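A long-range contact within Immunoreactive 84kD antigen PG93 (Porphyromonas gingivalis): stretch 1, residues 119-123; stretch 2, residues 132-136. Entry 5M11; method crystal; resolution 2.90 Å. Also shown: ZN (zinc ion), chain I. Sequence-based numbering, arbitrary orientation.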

# COMPACT_ATOMS: atom_id res chain seq x y z
N GLY A 119 30.71 12.08 11.09
CA GLY A 119 31.80 11.36 10.43
C GLY A 119 31.37 10.04 9.82
O GLY A 119 30.60 10.01 8.86
N ASN A 120 31.85 8.93 10.40
CA ASN A 120 31.52 7.61 9.87
C ASN A 120 30.67 6.81 10.90
O ASN A 120 30.56 5.58 10.83
N ARG A 121 30.01 7.54 11.82
CA ARG A 121 29.09 6.95 12.78
C ARG A 121 27.75 7.60 12.64
O ARG A 121 27.69 8.79 12.35
N ALA A 122 26.67 6.85 12.87
CA ALA A 122 25.33 7.40 12.93
C ALA A 122 24.78 7.10 14.31
O ALA A 122 24.99 6.00 14.82
N TYR A 123 24.15 8.09 14.96
CA TYR A 123 23.56 7.94 16.28
C TYR A 123 22.09 8.01 16.11
O TYR A 123 21.58 9.03 15.63
N VAL A 132 24.39 3.16 18.14
CA VAL A 132 25.56 3.61 17.39
C VAL A 132 25.67 2.71 16.18
O VAL A 132 25.86 1.49 16.31
N LEU A 133 25.54 3.32 15.01
CA LEU A 133 25.63 2.60 13.78
C LEU A 133 26.96 2.87 13.12
O LEU A 133 27.39 4.03 13.03
N ASP A 134 27.64 1.78 12.72
CA ASP A 134 28.88 1.82 11.98
C ASP A 134 28.47 1.71 10.50
O ASP A 134 28.21 0.62 9.99
N VAL A 135 28.34 2.87 9.87
CA VAL A 135 27.91 3.03 8.49
C VAL A 135 28.84 2.27 7.53
O VAL A 135 28.33 1.50 6.73
N ALA A 136 30.18 2.43 7.61
CA ALA A 136 31.11 1.72 6.70
C ALA A 136 30.98 0.20 6.76
O ALA A 136 31.07 -0.45 5.72

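The two strands run antiparallel, and their firmest link is a pair of backbone hydrogen bonds between Ala-122 and Leu-133. Leu-133 N donates to Ala-122 O at 2.7 Å, and Ala-122 N donates to Leu-133 O at 2.9 Å. Both are nearly straight.

The polar side chains of the contact are Arg-121 and Asp-134. Arg-121 NH2 and Asp-134 OD1 form a salt bridge at 3.4 Å. The carboxylate lies over one face of the guanidinium, so no N-H points at the oxygen and the attraction is one of charge. Asp-134 has chi1 t. Its other oxygen, OD2, binds the zinc ion, with Asp-134 OD2 to ZN at 2.1 Å; two further ligand atoms come from elsewhere in the structure. One carboxylate thus serves both the metal and the arginine.

Arg-121 has chi1 m, chi2 m and chi3 t. This shape brings its end nearer to the second stretch. On the way, Arg-121 CD packs against Val-132 CG1 at 3.7 Å. Val-132, chi1 t, shares this face of the sheet with Arg-121, Tyr-123 and Asp-134. Its CG1 also meets the Tyr-123 ring obliquely, with Tyr-123 CE1 to Val-132 CG1 at 4.0 Å. Val-132 CG1 therefore touches both the arginine chain and the tyrosine ring. Tyr-123 has chi1 m, and its hydroxyl is hydrogen-bonded elsewhere in the structure.

Ala-122 and Leu-133 point to the other face. Their CB atoms, Ala-122 CB and Leu-133 CB, are 4.0 Å apart. Leu-133 is t at chi1 and p at chi2. Beyond the strand pairing, Val-135, chi1 t, points toward the first stretch, and Val-135 CG2 reaches Ala-122 CB at 4.0 Å. The small alanine thus has apolar contacts with both residues.

Asn-120, chi1 p, points sideways, and its side chain stays out of contact.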

# COMPACT_ATOMS: atom_id res chain seq x y z
CB ASN A 120 32.79 6.85 9.40
CG ASN A 120 33.82 6.60 10.46
OD1 ASN A 120 33.57 6.74 11.67
ND2 ASN A 120 35.01 6.22 10.04
CB ARG A 121 29.58 7.08 14.26
CG ARG A 121 30.72 6.16 14.70
CD ARG A 121 30.43 4.66 14.62
NE ARG A 121 31.56 3.85 15.10
CZ ARG A 121 32.51 3.32 14.33
NH1 ARG A 121 33.48 2.60 14.87
NH2 ARG A 121 32.51 3.52 13.02
CB ALA A 122 24.45 6.84 11.85
CB TYR A 123 24.04 9.00 17.26
CG TYR A 123 25.54 9.03 17.38
CD1 TYR A 123 26.20 8.26 18.32
CD2 TYR A 123 26.31 9.80 16.51
CE1 TYR A 123 27.60 8.24 18.39
CE2 TYR A 123 27.69 9.80 16.58
CZ TYR A 123 28.33 9.03 17.53
OH TYR A 123 29.69 9.06 17.60
CB VAL A 132 26.88 3.67 18.20
CG1 VAL A 132 27.97 4.35 17.39
CG2 VAL A 132 26.67 4.40 19.49
CB LEU A 133 24.45 2.97 12.88
CG LEU A 133 24.46 2.58 11.42
CD1 LEU A 133 24.48 1.09 11.23
CD2 LEU A 133 23.26 3.18 10.74
CB ASP A 134 29.87 0.74 12.46
CG ASP A 134 31.20 0.70 11.75
OD1 ASP A 134 31.35 1.38 10.70
OD2 ASP A 134 32.10 -0.02 12.22
CB VAL A 135 27.79 4.54 8.14
CG1 VAL A 135 27.27 4.72 6.71
CG2 VAL A 135 26.89 5.27 9.15
CB ALA A 136 32.55 2.08 7.03
ZN ZN I . 34.04 0.16 11.37